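Local coordinates for protein glycoside Hydrolase (Bacteroides plebeius, PDB 5T3B) that probably hydrolyses glycosidic bonds in agarose-like polysaccharides, acting as a family 50 glycoside hydrolase in a gut bacterium, at residues E49-A54 / G406-D411; F129-N134 / S143-W148; S194-F199 / D222-W227. One frame throughout, in Å; residues are numbered along the deposited sequence. Where two conformers were deposited one is given.

Contact 1: residues E49-A54 / G406-D411; sequences EKPDKA and GFVVRD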
ATOM      1  N   GLU A  49      20.107  -6.735   4.778  1.00  9.09           N
ATOM      2  CA  GLU A  49      19.177  -5.762   5.261  1.00 10.21           C
ATOM      3  C   GLU A  49      19.571  -4.352   4.870  1.00 10.16           C
ATOM      4  O   GLU A  49      18.728  -3.468   4.813  1.00 11.78           O
ATOM      5  CB  GLU A  49      19.013  -5.940   6.780  1.00 11.57           C
ATOM      6  CG  GLU A  49      18.297  -7.278   7.055  1.00 13.44           C
ATOM      7  CD  GLU A  49      17.965  -7.488   8.522  1.00 14.56           C
ATOM      8  OE1 GLU A  49      18.787  -7.201   9.406  1.00 15.14           O
ATOM      9  OE2 GLU A  49      16.819  -7.899   8.779  1.00 16.96           O
ATOM     10  N   LYS A  50      20.862  -4.133   4.658  1.00 10.54           N
ATOM     11  CA  LYS A  50      21.452  -2.907   4.192  1.00 10.69           C
ATOM     12  C   LYS A  50      22.654  -3.303   3.321  1.00 10.59           C
ATOM     13  O   LYS A  50      23.178  -4.397   3.461  1.00 10.98           O
ATOM     14  CB  LYS A  50      21.883  -1.978   5.309  1.00 12.57           C
ATOM     15  CG  LYS A  50      20.721  -1.285   6.047  1.00 14.10           C
ATOM     16  CD  LYS A  50      20.009  -0.181   5.233  1.00 14.94           C
ATOM     17  CE  LYS A  50      18.854   0.349   6.009  1.00 16.42           C
ATOM     18  NZ  LYS A  50      18.134   1.454   5.372  1.00 18.98           N
ATOM     19  N   PRO A  51      23.083  -2.390   2.411  1.00 10.04           N
ATOM     20  CA  PRO A  51      24.051  -2.839   1.394  1.00 11.08           C
ATOM     21  C   PRO A  51      25.415  -3.218   1.975  1.00 10.82           C
ATOM     22  O   PRO A  51      26.147  -3.974   1.302  1.00 11.54           O
ATOM     23  CB  PRO A  51      24.163  -1.633   0.465  1.00 11.53           C
ATOM     24  CG  PRO A  51      23.590  -0.494   1.242  1.00 12.43           C
ATOM     25  CD  PRO A  51      22.521  -1.072   2.098  1.00 10.76           C
ATOM     26  N   ASP A  52      25.752  -2.686   3.148  1.00 12.31           N
ATOM     27  CA  ASP A  52      27.043  -2.922   3.754  1.00 12.80           C
ATOM     28  C   ASP A  52      27.063  -4.071   4.720  1.00 13.39           C
ATOM     29  O   ASP A  52      28.105  -4.347   5.340  1.00 16.25           O
ATOM     30  CB  ASP A  52      27.555  -1.661   4.474  1.00 16.05           C
ATOM     31  CG  ASP A  52      26.649  -1.153   5.552  1.00 21.48           C
ATOM     32  OD1 ASP A  52      25.421  -1.251   5.408  1.00 20.37           O
ATOM     33  OD2 ASP A  52      27.194  -0.472   6.425  1.00 30.81           O
ATOM     34  N   LYS A  53      25.920  -4.758   4.870  1.00 11.65           N
ATOM     35  CA  LYS A  53      25.768  -5.883   5.775  1.00 12.22           C
ATOM     36  C   LYS A  53      26.044  -7.201   5.086  1.00 11.73           C
ATOM     37  O   LYS A  53      25.994  -7.339   3.851  1.00 13.37           O
ATOM     38  CB  LYS A  53      24.371  -5.859   6.434  1.00 12.35           C
ATOM     39  CG  LYS A  53      24.184  -4.710   7.363  1.00 16.61           C
ATOM     40  CD  LYS A  53      22.864  -4.725   8.072  1.00 17.89           C
ATOM     41  CE  LYS A  53      22.667  -3.663   9.106  1.00 25.82           C
ATOM     42  NZ  LYS A  53      23.474  -3.982  10.299  1.00 27.90           N
ATOM     43  N   ALA A  54      26.198  -8.254   5.892  1.00 13.42           N
ATOM     44  CA  ALA A  54      26.329  -9.609   5.372  1.00 13.77           C
ATOM     45  C   ALA A  54      25.015 -10.079   4.775  1.00 13.66           C
ATOM     46  O   ALA A  54      23.922  -9.811   5.292  1.00 15.88           O
ATOM     47  CB  ALA A  54      26.783 -10.569   6.489  1.00 15.19           C
ATOM     48  N   GLY A 406      13.730  -1.475   1.968  1.00  9.71           N
ATOM     49  CA  GLY A 406      13.730  -2.635   1.133  1.00  9.73           C
ATOM     50  C   GLY A 406      15.042  -3.394   1.201  1.00  8.81           C
ATOM     51  O   GLY A 406      16.115  -2.758   1.230  1.00 11.72           O
ATOM     52  N   PHE A 407      14.980  -4.711   1.233  1.00  8.38           N
ATOM     53  CA  PHE A 407      16.202  -5.478   1.307  1.00  8.37           C
ATOM     54  C   PHE A 407      17.032  -5.390   0.021  1.00  8.30           C
ATOM     55  O   PHE A 407      16.469  -5.154  -1.056  1.00  9.88           O
ATOM     56  CB  PHE A 407      15.910  -6.928   1.627  1.00  9.80           C
ATOM     57  CG  PHE A 407      15.203  -7.195   2.930  1.00 10.05           C
ATOM     58  CD1 PHE A 407      15.465  -6.507   4.077  1.00 12.00           C
ATOM     59  CD2 PHE A 407      14.318  -8.225   2.964  1.00 13.42           C
ATOM     60  CE1 PHE A 407      14.866  -6.886   5.297  1.00 13.92           C
ATOM     61  CE2 PHE A 407      13.708  -8.602   4.115  1.00 14.95           C
ATOM     62  CZ  PHE A 407      14.017  -7.976   5.280  1.00 13.22           C
ATOM     63  N   VAL A 408      18.321  -5.621   0.167  1.00  7.72           N
ATOM     64  CA  VAL A 408      19.220  -5.707  -0.979  1.00  7.86           C
ATOM     65  C   VAL A 408      19.400  -7.165  -1.417  1.00  8.08           C
ATOM     66  O   VAL A 408      19.663  -8.031  -0.584  1.00  9.71           O
ATOM     67  CB  VAL A 408      20.601  -5.149  -0.623  1.00  8.93           C
ATOM     68  CG1 VAL A 408      21.559  -5.219  -1.821  1.00 10.09           C
ATOM     69  CG2 VAL A 408      20.484  -3.721  -0.111  1.00 10.74           C
ATOM     70  N   VAL A 409      19.242  -7.410  -2.713  1.00  8.08           N
ATOM     71  CA  VAL A 409      19.475  -8.692  -3.326  1.00  8.87           C
ATOM     72  C   VAL A 409      20.602  -8.515  -4.347  1.00  8.54           C
ATOM     73  O   VAL A 409      21.049  -7.396  -4.596  1.00  9.32           O
ATOM     74  CB  VAL A 409      18.215  -9.312  -3.938  1.00  8.54           C
ATOM     75  CG1 VAL A 409      17.174  -9.623  -2.863  1.00  9.08           C
ATOM     76  CG2 VAL A 409      17.615  -8.441  -5.006  1.00  9.22           C
ATOM     77  N   ARG A 410      21.071  -9.618  -4.909  1.00  9.18           N
ATOM     78  CA  ARG A 410      22.299  -9.485  -5.705  1.00  9.43           C
ATOM     79  C   ARG A 410      22.126  -8.742  -7.026  1.00  9.60           C
ATOM     80  O   ARG A 410      23.046  -8.061  -7.491  1.00 10.94           O
ATOM     81  CB  ARG A 410      22.927 -10.846  -5.971  1.00 10.79           C
ATOM     82  CG  ARG A 410      23.454 -11.561  -4.746  1.00 11.68           C
ATOM     83  CD  ARG A 410      24.613 -10.864  -4.126  1.00 12.84           C
ATOM     84  NE  ARG A 410      25.196 -11.704  -3.063  1.00 12.55           N
ATOM     85  CZ  ARG A 410      26.150 -11.295  -2.270  1.00 13.40           C
ATOM     86  NH1 ARG A 410      26.668 -10.081  -2.379  1.00 16.07           N
ATOM     87  NH2 ARG A 410      26.602 -12.131  -1.355  1.00 16.19           N
ATOM     88  N   ASP A 411      20.984  -8.944  -7.705  1.00  9.87           N
ATOM     89  CA  ASP A 411      20.826  -8.460  -9.085  1.00 10.13           C
ATOM     90  C   ASP A 411      19.364  -8.334  -9.437  1.00  8.88           C
ATOM     91  O   ASP A 411      18.481  -8.652  -8.614  1.00  9.74           O
ATOM     92  CB  ASP A 411      21.614  -9.335 -10.031  1.00 10.70           C
ATOM     93  CG  ASP A 411      21.192 -10.723 -10.051  1.00 13.50           C
ATOM     94  OD1 ASP A 411      20.043 -11.049  -9.667  1.00 13.43           O
ATOM     95  OD2 ASP A 411      22.004 -11.603 -10.461  1.00 18.78           O
TER
HETATM   96  O   HOH W   1      18.436  -2.230   2.316  1.00 14.58           O

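Contact 2: residues F129-N134 / S143-W148; sequences FRMDGN and SSVDDW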
ATOM      1  N   PHE A 129       4.492   7.822  -9.144  1.00  7.14           N
ATOM      2  CA  PHE A 129       4.514   8.041 -10.572  1.00  7.31           C
ATOM      3  C   PHE A 129       4.557   9.583 -10.784  1.00  7.89           C
ATOM      4  O   PHE A 129       3.559  10.317 -10.722  1.00  9.51           O
ATOM      5  CB  PHE A 129       3.289   7.455 -11.244  1.00  7.42           C
ATOM      6  CG  PHE A 129       3.267   7.604 -12.725  1.00  7.85           C
ATOM      7  CD1 PHE A 129       4.242   7.020 -13.532  1.00  8.35           C
ATOM      8  CD2 PHE A 129       2.275   8.358 -13.353  1.00  8.58           C
ATOM      9  CE1 PHE A 129       4.231   7.176 -14.903  1.00  8.78           C
ATOM     10  CE2 PHE A 129       2.296   8.536 -14.718  1.00  8.82           C
ATOM     11  CZ  PHE A 129       3.291   7.947 -15.478  1.00  8.83           C
ATOM     12  N   ARG A 130       5.775  10.048 -11.059  0.50  8.03           N
ATOM     13  CA  ARG A 130       6.115  11.460 -11.168  0.50  8.60           C
ATOM     14  C   ARG A 130       7.344  11.560 -12.046  0.50  8.03           C
ATOM     15  O   ARG A 130       8.074  10.571 -12.256  0.50  8.96           O
ATOM     16  CB  ARG A 130       6.307  12.113  -9.818  0.50 11.20           C
ATOM     17  CG  ARG A 130       7.376  11.541  -9.019  0.50 11.58           C
ATOM     18  CD  ARG A 130       7.348  12.208  -7.622  0.50 10.94           C
ATOM     19  NE  ARG A 130       7.873  13.550  -7.819  0.50 12.40           N
ATOM     20  CZ  ARG A 130       8.435  14.256  -6.846  0.50 13.18           C
ATOM     21  NH1 ARG A 130       8.499  13.776  -5.592  0.50 15.50           N
ATOM     22  NH2 ARG A 130       8.950  15.431  -7.124  0.50 15.50           N
ATOM     23  N   MET A 131       7.552  12.743 -12.613  1.00  9.00           N
ATOM     24  CA  MET A 131       8.698  12.987 -13.509  1.00  9.07           C
ATOM     25  C   MET A 131       9.913  13.384 -12.746  1.00  9.89           C
ATOM     26  O   MET A 131      10.368  14.498 -12.845  1.00 13.44           O
ATOM     27  CB  MET A 131       8.313  14.021 -14.590  1.00 10.12           C
ATOM     28  CG  MET A 131       7.229  13.456 -15.530  1.00 10.89           C
ATOM     29  SD  MET A 131       6.442  14.738 -16.554  1.00 12.53           S
ATOM     30  CE  MET A 131       5.362  15.480 -15.362  1.00 13.95           C
ATOM     31  N   ASP A 132      10.424  12.456 -11.939  0.50  9.55           N
ATOM     32  CA  ASP A 132      11.537  12.775 -11.008  0.50 10.44           C
ATOM     33  C   ASP A 132      12.797  11.973 -11.299  0.50  9.75           C
ATOM     34  O   ASP A 132      13.562  11.596 -10.427  0.50 10.66           O
ATOM     35  CB  ASP A 132      11.070  12.766  -9.540  0.50 10.15           C
ATOM     36  CG  ASP A 132      10.827  11.419  -8.992  0.50 11.01           C
ATOM     37  OD1 ASP A 132      10.713  10.476  -9.733  0.50 11.98           O
ATOM     38  OD2 ASP A 132      10.705  11.335  -7.758  0.50 13.66           O
ATOM     39  N   GLY A 133      13.018  11.755 -12.606  1.00  9.93           N
ATOM     40  CA  GLY A 133      14.263  11.232 -13.091  1.00  9.90           C
ATOM     41  C   GLY A 133      15.100  12.278 -13.778  1.00  9.88           C
ATOM     42  O   GLY A 133      14.834  13.482 -13.681  1.00 13.12           O
ATOM     43  N   ASN A 134      16.113  11.804 -14.488  1.00 10.51           N
ATOM     44  CA  ASN A 134      17.040  12.719 -15.203  1.00 11.43           C
ATOM     45  C   ASN A 134      16.252  13.474 -16.290  1.00 10.21           C
ATOM     46  O   ASN A 134      15.638  12.859 -17.156  1.00 10.49           O
ATOM     47  CB  ASN A 134      18.176  11.899 -15.801  1.00 12.65           C
ATOM     48  CG  ASN A 134      19.148  12.759 -16.532  1.00 16.18           C
ATOM     49  OD1 ASN A 134      18.873  13.219 -17.594  1.00 16.57           O
ATOM     50  ND2 ASN A 134      20.257  13.048 -15.954  1.00 23.18           N
ATOM     51  N   SER A 143       7.811  13.419 -25.236  1.00  9.84           N
ATOM     52  CA  SER A 143       7.730  14.698 -25.902  1.00 10.23           C
ATOM     53  C   SER A 143       6.887  15.726 -25.175  1.00  9.29           C
ATOM     54  O   SER A 143       6.885  16.892 -25.520  1.00 10.93           O
ATOM     55  CB  SER A 143       7.216  14.478 -27.328  1.00 10.80           C
ATOM     56  OG  SER A 143       5.923  13.981 -27.291  1.00 13.00           O
ATOM     57  N   SER A 144       6.181  15.276 -24.141  1.00 10.16           N
ATOM     58  CA  SER A 144       5.234  16.121 -23.396  1.00  9.93           C
ATOM     59  C   SER A 144       4.826  15.339 -22.156  1.00  9.74           C
ATOM     60  O   SER A 144       5.050  14.124 -22.082  1.00  9.49           O
ATOM     61  CB  SER A 144       3.997  16.410 -24.199  1.00  9.60           C
ATOM     62  OG  SER A 144       3.227  15.285 -24.490  1.00 10.29           O
ATOM     63  N   VAL A 145       4.158  16.039 -21.220  1.00  9.45           N
ATOM     64  CA  VAL A 145       3.551  15.349 -20.075  1.00  9.68           C
ATOM     65  C   VAL A 145       2.538  14.330 -20.502  1.00  8.76           C
ATOM     66  O   VAL A 145       2.529  13.192 -20.018  1.00  9.54           O
ATOM     67  CB  VAL A 145       3.021  16.372 -19.071  1.00 10.79           C
ATOM     68  CG1 VAL A 145       2.286  15.657 -17.942  1.00 12.71           C
ATOM     69  CG2 VAL A 145       4.178  17.234 -18.538  1.00 11.54           C
ATOM     70  N   ASP A 146       1.661  14.725 -21.439  1.00 10.17           N
ATOM     71  CA  ASP A 146       0.694  13.753 -21.973  1.00 10.87           C
ATOM     72  C   ASP A 146       1.352  12.497 -22.556  1.00  8.88           C
ATOM     73  O   ASP A 146       0.896  11.357 -22.333  1.00 10.40           O
ATOM     74  CB  ASP A 146      -0.179  14.472 -23.015  1.00 11.05           C
ATOM     75  CG  ASP A 146      -1.150  13.547 -23.760  1.00 13.62           C
ATOM     76  OD1 ASP A 146      -2.039  12.967 -23.133  1.00 15.47           O
ATOM     77  OD2 ASP A 146      -0.994  13.317 -24.986  1.00 17.29           O
ATOM     78  N   ASP A 147       2.411  12.735 -23.344  1.00  8.83           N
ATOM     79  CA  ASP A 147       3.130  11.605 -23.921  1.00  9.08           C
ATOM     80  C   ASP A 147       3.686  10.671 -22.845  1.00  9.30           C
ATOM     81  O   ASP A 147       3.674   9.467 -22.999  1.00  9.87           O
ATOM     82  CB  ASP A 147       4.231  12.140 -24.862  1.00 10.98           C
ATOM     83  CG  ASP A 147       4.885  11.081 -25.709  1.00 11.30           C
ATOM     84  OD1 ASP A 147       4.170  10.305 -26.367  1.00 14.27           O
ATOM     85  OD2 ASP A 147       6.148  11.079 -25.735  1.00 12.65           O
ATOM     86  N   TRP A 148       4.205  11.277 -21.788  1.00  8.54           N
ATOM     87  CA  TRP A 148       4.694  10.514 -20.657  1.00  7.89           C
ATOM     88  C   TRP A 148       3.590   9.638 -20.027  1.00  8.05           C
ATOM     89  O   TRP A 148       3.781   8.446 -19.826  1.00  8.33           O
ATOM     90  CB  TRP A 148       5.346  11.444 -19.664  1.00  8.92           C
ATOM     91  CG  TRP A 148       5.687  10.818 -18.336  1.00  8.55           C
ATOM     92  CD1 TRP A 148       6.632   9.864 -18.084  1.00  8.70           C
ATOM     93  CD2 TRP A 148       5.096  11.096 -17.057  1.00  8.67           C
ATOM     94  NE1 TRP A 148       6.670   9.550 -16.756  1.00  8.29           N
ATOM     95  CE2 TRP A 148       5.726  10.274 -16.115  1.00  8.40           C
ATOM     96  CE3 TRP A 148       4.063  11.956 -16.651  1.00  9.31           C
ATOM     97  CZ2 TRP A 148       5.379  10.328 -14.762  1.00  9.66           C
ATOM     98  CZ3 TRP A 148       3.695  12.002 -15.321  1.00 10.78           C
ATOM     99  CH2 TRP A 148       4.331  11.167 -14.417  1.00 10.57           C
TER

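Contact 3: residues S194-F199 / D222-W227; sequences SFLAEF and DGWDEW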
ATOM      1  N   SER A 194      -2.057  14.397   3.353  0.50  8.14           N
ATOM      2  CA  SER A 194      -1.414  14.572   4.660  0.50  8.21           C
ATOM      3  C   SER A 194      -2.410  15.247   5.615  0.50  8.56           C
ATOM      4  O   SER A 194      -2.274  16.432   5.941  0.50  9.41           O
ATOM      5  CB  SER A 194      -0.148  15.395   4.521  0.50  8.76           C
ATOM      6  OG  SER A 194       0.785  14.767   3.678  0.50  9.39           O
ATOM      7  N   PHE A 195      -3.438  14.502   6.036  1.00  8.66           N
ATOM      8  CA  PHE A 195      -4.535  15.129   6.762  1.00  9.13           C
ATOM      9  C   PHE A 195      -4.072  15.767   8.092  1.00  9.85           C
ATOM     10  O   PHE A 195      -4.509  16.875   8.424  1.00 10.36           O
ATOM     11  CB  PHE A 195      -5.658  14.146   7.050  1.00  9.01           C
ATOM     12  CG  PHE A 195      -6.676  13.986   5.960  1.00  8.83           C
ATOM     13  CD1 PHE A 195      -6.335  13.816   4.637  1.00  9.04           C
ATOM     14  CD2 PHE A 195      -8.034  13.958   6.264  1.00  9.58           C
ATOM     15  CE1 PHE A 195      -7.275  13.618   3.647  1.00  9.78           C
ATOM     16  CE2 PHE A 195      -8.970  13.814   5.286  1.00 10.43           C
ATOM     17  CZ  PHE A 195      -8.612  13.564   3.974  1.00 10.08           C
ATOM     18  N   LEU A 196      -3.251  15.065   8.861  1.00  9.20           N
ATOM     19  CA  LEU A 196      -2.913  15.605  10.172  1.00  9.30           C
ATOM     20  C   LEU A 196      -2.140  16.936  10.057  1.00  9.97           C
ATOM     21  O   LEU A 196      -2.428  17.910  10.768  1.00 10.69           O
ATOM     22  CB  LEU A 196      -2.140  14.574  10.982  1.00 10.11           C
ATOM     23  CG  LEU A 196      -2.995  13.376  11.407  1.00  9.46           C
ATOM     24  CD1 LEU A 196      -2.142  12.196  11.786  1.00 11.17           C
ATOM     25  CD2 LEU A 196      -3.922  13.735  12.544  1.00 10.97           C
ATOM     26  N   ALA A 197      -1.177  16.967   9.131  1.00 10.93           N
ATOM     27  CA  ALA A 197      -0.424  18.192   8.858  1.00 10.48           C
ATOM     28  C   ALA A 197      -1.307  19.288   8.367  1.00 10.43           C
ATOM     29  O   ALA A 197      -1.127  20.469   8.745  1.00 12.94           O
ATOM     30  CB  ALA A 197       0.729  17.934   7.912  1.00 11.35           C
ATOM     31  N   GLU A 198      -2.254  18.971   7.453  1.00 11.42           N
ATOM     32  CA  GLU A 198      -3.118  20.006   6.934  1.00 11.71           C
ATOM     33  C   GLU A 198      -4.035  20.574   8.041  1.00 10.93           C
ATOM     34  O   GLU A 198      -4.355  21.779   8.032  1.00 13.10           O
ATOM     35  CB  GLU A 198      -3.888  19.513   5.727  1.00 13.39           C
ATOM     36  CG  GLU A 198      -2.971  19.355   4.529  1.00 19.85           C
ATOM     37  CD  GLU A 198      -2.415  20.658   3.954  1.00 24.76           C
ATOM     38  OE1 GLU A 198      -2.900  21.684   4.249  1.00 33.21           O
ATOM     39  OE2 GLU A 198      -1.477  20.627   3.150  1.00 36.21           O
ATOM     40  N   PHE A 199      -4.523  19.705   8.921  1.00 10.58           N
ATOM     41  CA  PHE A 199      -5.333  20.176  10.049  1.00 11.01           C
ATOM     42  C   PHE A 199      -4.525  21.148  10.921  1.00 11.87           C
ATOM     43  O   PHE A 199      -5.000  22.237  11.273  1.00 12.92           O
ATOM     44  CB  PHE A 199      -5.813  18.965  10.884  1.00 11.00           C
ATOM     45  CG  PHE A 199      -6.499  19.335  12.166  1.00 10.30           C
ATOM     46  CD1 PHE A 199      -7.802  19.835  12.140  1.00 12.57           C
ATOM     47  CD2 PHE A 199      -5.932  19.079  13.357  1.00 13.49           C
ATOM     48  CE1 PHE A 199      -8.440  20.131  13.311  1.00 12.59           C
ATOM     49  CE2 PHE A 199      -6.583  19.381  14.519  1.00 16.59           C
ATOM     50  CZ  PHE A 199      -7.830  19.919  14.483  1.00 13.51           C
ATOM     51  N   ASP A 222      -9.843  20.353  19.339  1.00 15.99           N
ATOM     52  CA  ASP A 222     -11.123  20.881  18.930  1.00 17.39           C
ATOM     53  C   ASP A 222     -11.161  21.018  17.391  1.00 15.51           C
ATOM     54  O   ASP A 222     -10.238  21.532  16.785  1.00 17.08           O
ATOM     55  CB  ASP A 222     -11.376  22.230  19.560  1.00 22.09           C
ATOM     56  CG  ASP A 222     -11.798  22.121  21.065  1.00 27.67           C
ATOM     57  OD1 ASP A 222     -11.867  21.018  21.666  1.00 35.02           O
ATOM     58  OD2 ASP A 222     -12.115  23.149  21.650  1.00 43.65           O
ATOM     59  N   GLY A 223     -12.259  20.539  16.796  1.00 13.60           N
ATOM     60  CA  GLY A 223     -12.527  20.793  15.405  1.00 13.93           C
ATOM     61  C   GLY A 223     -12.038  19.738  14.415  1.00 11.84           C
ATOM     62  O   GLY A 223     -12.249  19.899  13.224  1.00 13.64           O
ATOM     63  N   TRP A 224     -11.439  18.657  14.923  1.00 11.03           N
ATOM     64  CA  TRP A 224     -10.885  17.603  14.035  1.00 11.64           C
ATOM     65  C   TRP A 224     -11.995  17.036  13.110  1.00 12.04           C
ATOM     66  O   TRP A 224     -11.821  16.987  11.889  1.00 12.15           O
ATOM     67  CB  TRP A 224     -10.204  16.532  14.855  1.00 10.84           C
ATOM     68  CG  TRP A 224      -9.908  15.290  14.132  1.00 10.21           C
ATOM     69  CD1 TRP A 224     -10.464  14.085  14.376  1.00 11.36           C
ATOM     70  CD2 TRP A 224      -9.006  15.069  13.008  1.00 10.66           C
ATOM     71  NE1 TRP A 224      -9.970  13.123  13.539  1.00 10.37           N
ATOM     72  CE2 TRP A 224      -9.086  13.709  12.672  1.00 10.53           C
ATOM     73  CE3 TRP A 224      -8.147  15.879  12.292  1.00 11.22           C
ATOM     74  CZ2 TRP A 224      -8.346  13.163  11.621  1.00 10.47           C
ATOM     75  CZ3 TRP A 224      -7.416  15.335  11.272  1.00 11.10           C
ATOM     76  CH2 TRP A 224      -7.530  14.005  10.949  1.00 10.68           C
ATOM     77  N   ASP A 225     -13.102  16.580  13.720  1.00 11.59           N
ATOM     78  CA  ASP A 225     -14.122  15.926  12.903  1.00 11.65           C
ATOM     79  C   ASP A 225     -14.698  16.891  11.849  1.00 11.53           C
ATOM     80  O   ASP A 225     -14.895  16.513  10.688  1.00 12.43           O
ATOM     81  CB  ASP A 225     -15.290  15.422  13.746  1.00 12.85           C
ATOM     82  CG  ASP A 225     -15.030  14.204  14.574  1.00 16.29           C
ATOM     83  OD1 ASP A 225     -13.990  13.638  14.558  1.00 17.49           O
ATOM     84  OD2 ASP A 225     -15.921  13.862  15.443  1.00 20.84           O
ATOM     85  N   GLU A 226     -14.979  18.118  12.273  1.00 12.01           N
ATOM     86  CA  GLU A 226     -15.506  19.082  11.367  1.00 12.77           C
ATOM     87  C   GLU A 226     -14.544  19.494  10.246  1.00 11.41           C
ATOM     88  O   GLU A 226     -14.931  19.711   9.093  1.00 12.56           O
ATOM     89  CB  GLU A 226     -16.001  20.340  12.090  1.00 15.19           C
ATOM     90  CG  GLU A 226     -16.651  21.387  11.211  1.00 20.75           C
ATOM     91  CD  GLU A 226     -17.776  20.901  10.266  1.00 26.19           C
ATOM     92  OE1 GLU A 226     -18.593  19.996  10.640  1.00 30.27           O
ATOM     93  OE2 GLU A 226     -17.785  21.434   9.098  1.00 39.75           O
ATOM     94  N   TRP A 227     -13.277  19.625  10.622  1.00 11.87           N
ATOM     95  CA  TRP A 227     -12.266  19.990   9.674  1.00 11.52           C
ATOM     96  C   TRP A 227     -12.168  18.892   8.567  1.00 11.75           C
ATOM     97  O   TRP A 227     -12.085  19.201   7.377  1.00 11.63           O
ATOM     98  CB  TRP A 227     -10.889  20.213  10.330  1.00 11.62           C
ATOM     99  CG  TRP A 227      -9.835  20.472   9.305  1.00 12.16           C
ATOM    100  CD1 TRP A 227      -9.523  21.658   8.749  1.00 13.64           C
ATOM    101  CD2 TRP A 227      -9.054  19.517   8.635  1.00 12.23           C
ATOM    102  NE1 TRP A 227      -8.568  21.510   7.794  1.00 15.87           N
ATOM    103  CE2 TRP A 227      -8.290  20.190   7.690  1.00 13.64           C
ATOM    104  CE3 TRP A 227      -8.915  18.146   8.743  1.00 12.80           C
ATOM    105  CZ2 TRP A 227      -7.413  19.507   6.807  1.00 14.46           C
ATOM    106  CZ3 TRP A 227      -8.037  17.476   7.869  1.00 14.19           C
ATOM    107  CH2 TRP A 227      -7.336  18.159   6.912  1.00 14.72           C
TER

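Contact 1: residues E49-A54 / G406-D411
Where strand 39-48 leaves its antiparallel pairing with strand 407-409, the loop carrying Glu-49 and Pro-51 still touches Phe-407 and Val-408. The CA atoms of Glu-49 and Phe-407 are 5.0 Å apart, yet no direct hydrogen bond joins the two segments. A water takes over the link: it donates one proton to Glu-49 O at 2.8 Å and the other to Gly-406 O at 2.6 Å, bridging two carbonyl oxygens, both acceptors, that could not bond to each other directly. The Glu-49 chain lies alongside the Phe-407 ring, pointing the same way. With CG beside its own backbone N (chi1 -68°) and the chain extended beyond, Glu-49 CG comes to 3.9 Å from Phe-407 CE1, and the carboxylate is tilted 33° from the ring plane. One residue before Glu-49 the ladder is intact, since Val-408 bonds to the backbone of Ala-48; on its other edge strand 407-409 runs parallel to strand 385-394, and Phe-407 stacks on Tyr-47. Val-408 projects toward the loop, and its CG2 branch meets Pro-51 across at about a right angle, 4.0 Å from Pro-51 CD and 3.9 Å from Pro-51 N. Pro-51 sits in a type I turn closed by Lys-53 N to Lys-50 O at 3.1 Å. The Lys-50 ammonium reaches past this contact to the carbonyls of Ser-402 and Gly-404.

Contact 2: residues F129-N134 / S143-W148
Phe-129 and Met-131 hold the Trp-148 indole between them. Aromatic stacking accounts for one face: the Phe-129 ring and the indole six-membered ring form an offset stack with centroids 4.0 Å apart and planes only 8° from parallel. It is a tight fit, Phe-129 CZ lying 3.2 Å from Trp-148 CZ2. On the opposite face the interactions are CH-pi and Met-aromatic. Met-131 CG stands nearly on the ring normal, 3.4 Å from the centroid of the Trp-148 six-membered ring, and SD is also over the face, farther from the axis. Bent at chi3 (-77°), the Met-131 thioether carries its CE to 3.8 Å from Val-145 CG2, an apolar touch where the side chains cross at about a right angle. No hydrogen bond crosses the contact; at the helix start Asp-147 N donates to the N-cap Ser-144 OG at 2.9 Å, and Ser-143 N to Asp-147 OD2 at 2.9 Å, fixing the start of helix 145-158. The indole N-H goes instead to the Tyr-440 hydroxyl. The loop following strand 120-126 is thus packed on the first turn of helix 145-158, with Phe-138 of helix 135-141 edge-to-face with the indole and helix 169-182 touching Phe-129, Met-131 and Val-145.

Contact 3: residues S194-F199 / D222-W227
Four rings, Phe-195 and Phe-199 from one helix and Trp-224 and Trp-227 from the other, meet without a parallel stack among them. One face of Phe-199 receives the six-membered edge of Trp-224 in a T-shaped pair, centroids 5.4 Å apart and planes at 85°. The rim of Phe-199 is met near its plane by Asp-222 O, 3.7 Å from Phe-199 CZ, and by Trp-227 CG, 3.5 Å from Phe-199 CD1. That same rim points at the Trp-227 face in an offset edge-to-face pair, with 5.3 Å between the centroids of the Phe-199 ring and the indole five-membered ring. Over this indole face also lie Phe-199 CA and CB, the latter making a CH-pi contact 3.9 Å from the centroid of the Trp-227 six-membered ring. The far edge of Trp-227 turns toward the face of Phe-195, offset, with planes at 89°. Tyr-231 also meets Phe-195 and stacks on Trp-227. Phe-199 reaches into the pair of indoles because its CG is set anti to the backbone N (chi1 172°). Smaller groups complete the fit: Glu-198 CB rests 3.7 Å from Trp-227 CZ2, and Leu-196 CD2 is 4.0 Å from Trp-224 CH2. With an alanine in place of Trp-227, Phe-199 CB would probably be stripped of the ring face beneath it and the face of Phe-195 would lose one edge, opening a gap between the helices. Gly-223, at the N-cap with positive phi, lets the chain turn into helix 224-232 close beside Phe-199. The Trp-224 N-H is taken by Lys-313 O of helix 300-324, whose side chains also touch Phe-195 and Leu-196. This is an aromatic cluster joining the first turns of helices 195-203 and 224-232.

How the contacts relate
The interface grows from contact 1 to contact 3 (209, 301 and 387 Å²); contact 3 alone is buried, the other two partly buried. Direct hydrogen bonds are absent across all three, but the substitutes differ. Contact 1, a loop at a strand edge, relies on a bridging water and a few apolar touches, one of them to an aromatic ring; contact 2, loop against helix start, on a sandwiched indole; contact 3, helix against helix, on edge-to-face rings. No element is held twice, although strands 385-394 and 120-126, beside contacts 1 and 2, both run parallel to strand 432-437, consistent with the (beta/alpha)8 barrel of family 50. Contacts 2 and 3 approach within about 12 Å, nearest atoms, without touching.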